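Side-chain contacts in N-acetylglucosaminidase (Paenibacillus barengoltzii, PDB 6INX), which hydrolyses N-acetylglucosaminide bonds, probably in glycans, as a family 18 glycoside hydrolase with a TIM-barrel fold: residues A[203-208]-A[283-288]; A[276-281]-A[294-299]. One frame throughout, in Å; residues are numbered along the deposited sequence.

Contacts 1 and 2 illustrate how an inserted domain can be held both from outside and from within. Both involve the antiparallel sheet inserted in the sequence between barrel strands 230-235 and 320-324. Contact 1 ties the turn of its edge hairpin, 283-288, to a loop following barrel strand 179-183, whereas contact 2 joins the start of the same hairpin, 276-281, to strand 297-299 and the loop before it. Their centres lie about 17 Å apart, and about 22 and 26 Å from the centre of the chain. The family's catalytic acidic motif, expected at the end of strand 105-109, belongs to neither contact.

Contact 1: residues A[203-208]-A[283-288]; sequences TGTGDL and DEEAKA
Glu285 reaches from the turn of a beta hairpin, strands 279-283 and 288-292, to a type II beta turn running from Gly204 to Asp207. Its CB already points toward that turn, and the extended chain, with CG anti to the backbone N (chi1 -173°), carries the carboxylate out to it. Glu285 CG passes 3.9 Å from Thr203 O. Glu285 CD then lies 3.5 Å from Thr205 N, and Glu285 OE1 accepts the hydrogen bond from Thr205 N at 2.9 Å. The bond is nearly straight (172°), but the N-H comes from above the carboxylate plane, 51° out of it. Glu285 OE2 stays farther off, 3.9 Å from Thr203 O. Thr205 CG2 sits beside the bonded oxygen, 3.2 Å from Glu285 OE1, and the two side chains cross at about a right angle. Thr205 also packs on Pro124 of the second subunit, placing the turn at the subunit interface. The hairpin end is ordered by an Asx turn and a G1 beta bulge, Lys287 and Ala288 facing Asp283, whose OD2 is held by His197. Asp283 OD1 takes two backbone bonds, from Ala286 N above its carboxylate plane and from Glu285 N nearly in line with its C-O bond.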
loop_
_atom_site.group_PDB
_atom_site.type_symbol
_atom_site.label_atom_id
_atom_site.label_comp_id
_atom_site.label_asym_id
_atom_site.label_seq_id
_atom_site.Cartn_x
_atom_site.Cartn_y
_atom_site.Cartn_z
ATOM N N THR A 203 1.004 8.525 10.689
ATOM C CA THR A 203 0.011 7.571 10.212
ATOM C C THR A 203 -1.205 7.584 11.132
ATOM O O THR A 203 -1.075 7.642 12.355
ATOM C CB THR A 203 0.626 6.174 10.160
ATOM O OG1 THR A 203 1.770 6.209 9.294
ATOM C CG2 THR A 203 -0.377 5.145 9.640
ATOM N N GLY A 204 -2.390 7.564 10.534
ATOM C CA GLY A 204 -3.629 7.619 11.284
ATOM C C GLY A 204 -4.296 6.268 11.472
ATOM O O GLY A 204 -4.210 5.388 10.616
ATOM N N THR A 205 -4.999 6.132 12.597
ATOM C CA THR A 205 -5.755 4.916 12.870
ATOM C C THR A 205 -6.899 4.773 11.875
ATOM O O THR A 205 -7.582 5.743 11.534
ATOM C CB THR A 205 -6.290 4.920 14.316
ATOM O OG1 THR A 205 -6.946 3.673 14.598
ATOM C CG2 THR A 205 -7.293 6.044 14.541
ATOM N N GLY A 206 -7.099 3.549 11.390
ATOM C CA GLY A 206 -8.188 3.284 10.474
ATOM C C GLY A 206 -7.871 3.442 9.004
ATOM O O GLY A 206 -8.769 3.249 8.183
ATOM N N ASP A 207 -6.645 3.817 8.647
ATOM C CA ASP A 207 -6.211 3.916 7.255
ATOM C C ASP A 207 -5.622 2.577 6.818
ATOM O O ASP A 207 -4.698 2.073 7.458
ATOM C CB ASP A 207 -5.141 5.005 7.143
ATOM C CG ASP A 207 -4.856 5.408 5.706
ATOM O OD1 ASP A 207 -5.336 4.721 4.783
ATOM O OD2 ASP A 207 -4.132 6.413 5.505
ATOM N N LEU A 208 -6.149 2.002 5.725
ATOM C CA LEU A 208 -5.571 0.761 5.202
ATOM C C LEU A 208 -4.146 0.968 4.712
ATOM O O LEU A 208 -3.352 0.020 4.688
ATOM C CB LEU A 208 -6.421 0.208 4.050
ATOM C CG LEU A 208 -7.821 -0.286 4.412
ATOM C CD1 LEU A 208 -8.560 -0.728 3.151
ATOM C CD2 LEU A 208 -7.787 -1.416 5.428
ATOM N N ASP A 283 -6.964 16.632 11.413
ATOM C CA ASP A 283 -6.706 15.285 11.917
ATOM C C ASP A 283 -5.624 15.398 12.984
ATOM O O ASP A 283 -4.441 15.571 12.672
ATOM C CB ASP A 283 -6.279 14.382 10.761
ATOM C CG ASP A 283 -6.166 12.931 11.158
ATOM O OD1 ASP A 283 -5.770 12.659 12.307
ATOM O OD2 ASP A 283 -6.442 12.063 10.299
ATOM N N GLU A 284 -6.034 15.312 14.254
ATOM C CA GLU A 284 -5.105 15.477 15.364
ATOM C C GLU A 284 -4.113 14.332 15.478
ATOM O O GLU A 284 -3.073 14.501 16.119
ATOM C CB GLU A 284 -5.868 15.629 16.688
ATOM C CG GLU A 284 -6.650 16.925 16.816
ATOM C CD GLU A 284 -7.274 17.097 18.190
ATOM O OE1 GLU A 284 -6.522 17.122 19.189
ATOM O OE2 GLU A 284 -8.516 17.209 18.270
ATOM N N GLU A 285 -4.401 13.172 14.890
ATOM C CA GLU A 285 -3.421 12.101 14.951
ATOM C C GLU A 285 -2.380 12.246 13.850
ATOM O O GLU A 285 -1.181 12.189 14.118
ATOM C CB GLU A 285 -4.090 10.727 14.871
ATOM C CG GLU A 285 -3.093 9.600 15.118
ATOM C CD GLU A 285 -3.744 8.229 15.147
ATOM O OE1 GLU A 285 -4.896 8.112 14.695
ATOM O OE2 GLU A 285 -3.099 7.270 15.615
ATOM N N ALA A 286 -2.832 12.461 12.618
ATOM C CA ALA A 286 -1.906 12.573 11.501
ATOM C C ALA A 286 -1.193 13.915 11.483
ATOM O O ALA A 286 -0.167 14.046 10.808
ATOM C CB ALA A 286 -2.676 12.390 10.192
ATOM N N LYS A 287 -1.734 14.912 12.193
ATOM C CA LYS A 287 -1.297 16.312 12.097
ATOM C C LYS A 287 -1.455 16.860 10.675
ATOM O O LYS A 287 -0.531 17.446 10.102
ATOM C CB LYS A 287 0.125 16.536 12.636
ATOM C CG LYS A 287 0.422 15.982 14.031
ATOM C CD LYS A 287 -0.541 16.502 15.082
ATOM C CE LYS A 287 -0.151 15.981 16.464
ATOM N NZ LYS A 287 -1.240 16.167 17.467
ATOM N N ALA A 288 -2.646 16.678 10.105
ATOM C CA ALA A 288 -2.904 17.068 8.725
ATOM C C ALA A 288 -4.289 17.677 8.555
ATOM O O ALA A 288 -5.263 17.182 9.148
ATOM C CB ALA A 288 -2.771 15.860 7.781
#

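Contact 2: residues A[276-281]-A[294-299]; sequences NGFVRY and GQTFIS
Phe278 lays the CE2-CZ rim of its ring against Thr296, with CE2 3.7 Å from Thr296 CB and CZ 3.9 Å from the same carbon. The methyl Thr296 CG2 meets the ring at its edge and in its plane, 3.9 Å from Phe278 CE2. Thr296 O also lies at the edge, near the ring plane and 3.5 Å from Phe278 CE2, so a carbonyl oxygen faces the slightly positive C-H rim, which is probably mildly favourable. The ring gets there because CG stands beside the backbone N, anti to the carbonyl carbon (chi1 -74°), which swings its far end nearer to 294-299 than its CB direction alone would suggest. The methyl Ile298 CD1 approaches Phe278 CE2 obliquely, at 3.9 Å. These residues lie on and beside an antiparallel sheet which, inserted in the sequence between the last two barrel strands, is consistent with the chitinase insertion domain of many family 18 enzymes. Phe278 just precedes strand 279-283 and Ile298 lies on 297-299, with 288-292 between them, so the ring reaches past a whole strand by its side chain rather than by backbone pairing. Helix 265-272 packs on Phe278 and Ile298: its Tyr272 meets the Phe278 ring edge-to-face, and Ile298 touches both Tyr272 and Leu268. An alanine in place of Phe278 is likely to leave Ile298 CD1 and the Thr296 methyl without their aromatic neighbour, and Tyr272 without its edge-to-face partner. Just before strand 297-299, Asp293 OD1 accepts from both Gln295 N and Thr296 N.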
loop_
_atom_site.group_PDB
_atom_site.type_symbol
_atom_site.label_atom_id
_atom_site.label_comp_id
_atom_site.label_asym_id
_atom_site.label_seq_id
_atom_site.Cartn_x
_atom_site.Cartn_y
_atom_site.Cartn_z
ATOM N N ASN A 276 -17.481 27.747 -0.111
ATOM C CA ASN A 276 -18.164 27.017 -1.182
ATOM C C ASN A 276 -18.637 25.633 -0.742
ATOM O O ASN A 276 -18.678 24.696 -1.544
ATOM C CB ASN A 276 -17.318 26.940 -2.453
ATOM C CG ASN A 276 -17.245 28.263 -3.177
ATOM O OD1 ASN A 276 -18.273 28.848 -3.520
ATOM N ND2 ASN A 276 -16.032 28.751 -3.404
ATOM N N GLY A 277 -18.991 25.500 0.531
ATOM C CA GLY A 277 -19.492 24.253 1.064
ATOM C C GLY A 277 -18.433 23.346 1.650
ATOM O O GLY A 277 -18.784 22.353 2.296
ATOM N N PHE A 278 -17.155 23.650 1.442
ATOM C CA PHE A 278 -16.074 22.817 1.946
ATOM C C PHE A 278 -15.732 23.231 3.366
ATOM O O PHE A 278 -15.496 24.412 3.637
ATOM C CB PHE A 278 -14.832 22.948 1.063
ATOM C CG PHE A 278 -14.956 22.247 -0.256
ATOM C CD1 PHE A 278 -15.552 22.878 -1.336
ATOM C CD2 PHE A 278 -14.494 20.949 -0.418
ATOM C CE1 PHE A 278 -15.678 22.247 -2.549
ATOM C CE2 PHE A 278 -14.624 20.302 -1.632
ATOM C CZ PHE A 278 -15.212 20.949 -2.708
ATOM N N VAL A 279 -15.703 22.260 4.265
ATOM C CA VAL A 279 -15.345 22.484 5.657
ATOM C C VAL A 279 -13.928 21.977 5.888
ATOM O O VAL A 279 -13.576 20.873 5.447
ATOM C CB VAL A 279 -16.337 21.773 6.590
ATOM C CG1 VAL A 279 -15.955 22.005 8.034
ATOM C CG2 VAL A 279 -17.751 22.252 6.309
ATOM N N ARG A 280 -13.111 22.778 6.565
ATOM C CA ARG A 280 -11.789 22.321 6.970
ATOM C C ARG A 280 -11.867 21.537 8.271
ATOM O O ARG A 280 -12.450 21.999 9.263
ATOM C CB ARG A 280 -10.822 23.493 7.126
ATOM C CG ARG A 280 -9.447 23.072 7.636
ATOM C CD ARG A 280 -8.632 24.282 8.036
ATOM N NE ARG A 280 -7.246 23.979 8.405
ATOM C CZ ARG A 280 -6.834 23.640 9.627
ATOM N NH1 ARG A 280 -7.707 23.503 10.628
ATOM N NH2 ARG A 280 -5.545 23.416 9.857
ATOM N N TYR A 281 -11.275 20.352 8.259
ATOM C CA TYR A 281 -11.111 19.521 9.435
ATOM C C TYR A 281 -9.627 19.337 9.711
ATOM O O TYR A 281 -8.788 19.435 8.808
ATOM C CB TYR A 281 -11.777 18.164 9.221
ATOM C CG TYR A 281 -13.257 18.294 8.961
ATOM C CD1 TYR A 281 -14.135 18.612 9.998
ATOM C CD2 TYR A 281 -13.778 18.121 7.691
ATOM C CE1 TYR A 281 -15.481 18.740 9.769
ATOM C CE2 TYR A 281 -15.135 18.243 7.448
ATOM C CZ TYR A 281 -15.984 18.549 8.497
ATOM O OH TYR A 281 -17.331 18.685 8.259
ATOM N N GLY A 294 -19.044 17.019 1.594
ATOM C CA GLY A 294 -20.052 15.984 1.490
ATOM C C GLY A 294 -19.858 15.045 0.322
ATOM O O GLY A 294 -20.522 14.001 0.278
ATOM N N GLN A 295 -18.953 15.368 -0.614
ATOM C CA GLN A 295 -18.803 14.616 -1.852
ATOM C C GLN A 295 -17.359 14.629 -2.358
ATOM O O GLN A 295 -16.881 13.631 -2.903
ATOM C CB GLN A 295 -19.734 15.240 -2.898
ATOM C CG GLN A 295 -19.884 14.489 -4.193
ATOM C CD GLN A 295 -20.626 15.306 -5.242
ATOM O OE1 GLN A 295 -20.637 16.544 -5.196
ATOM N NE2 GLN A 295 -21.241 14.619 -6.196
ATOM N N THR A 296 -16.655 15.746 -2.180
ATOM C CA THR A 296 -15.298 15.923 -2.693
ATOM C C THR A 296 -14.345 16.068 -1.515
ATOM O O THR A 296 -14.542 16.935 -0.655
ATOM C CB THR A 296 -15.231 17.167 -3.590
ATOM O OG1 THR A 296 -16.142 17.021 -4.688
ATOM C CG2 THR A 296 -13.821 17.375 -4.140
ATOM N N PHE A 297 -13.313 15.219 -1.475
ATOM C CA PHE A 297 -12.345 15.185 -0.386
ATOM C C PHE A 297 -11.010 15.719 -0.887
ATOM O O PHE A 297 -10.517 15.270 -1.928
ATOM C CB PHE A 297 -12.168 13.738 0.093
ATOM C CG PHE A 297 -11.130 13.573 1.158
ATOM C CD1 PHE A 297 -9.787 13.390 0.833
ATOM C CD2 PHE A 297 -11.489 13.584 2.490
ATOM C CE1 PHE A 297 -8.834 13.241 1.826
ATOM C CE2 PHE A 297 -10.542 13.439 3.469
ATOM C CZ PHE A 297 -9.219 13.268 3.145
ATOM N N ILE A 298 -10.401 16.626 -0.116
ATOM C CA ILE A 298 -9.166 17.309 -0.503
ATOM C C ILE A 298 -8.158 17.211 0.634
ATOM O O ILE A 298 -8.457 17.608 1.763
ATOM C CB ILE A 298 -9.433 18.787 -0.846
ATOM C CG1 ILE A 298 -10.333 18.876 -2.083
ATOM C CG2 ILE A 298 -8.122 19.535 -1.056
ATOM C CD1 ILE A 298 -10.846 20.287 -2.421
ATOM N N SER A 299 -6.964 16.699 0.331
ATOM C CA SER A 299 -5.874 16.589 1.292
ATOM C C SER A 299 -4.792 17.601 0.932
ATOM O O SER A 299 -4.436 17.732 -0.239
ATOM C CB SER A 299 -5.255 15.189 1.197
ATOM O OG SER A 299 -4.016 15.155 1.861
#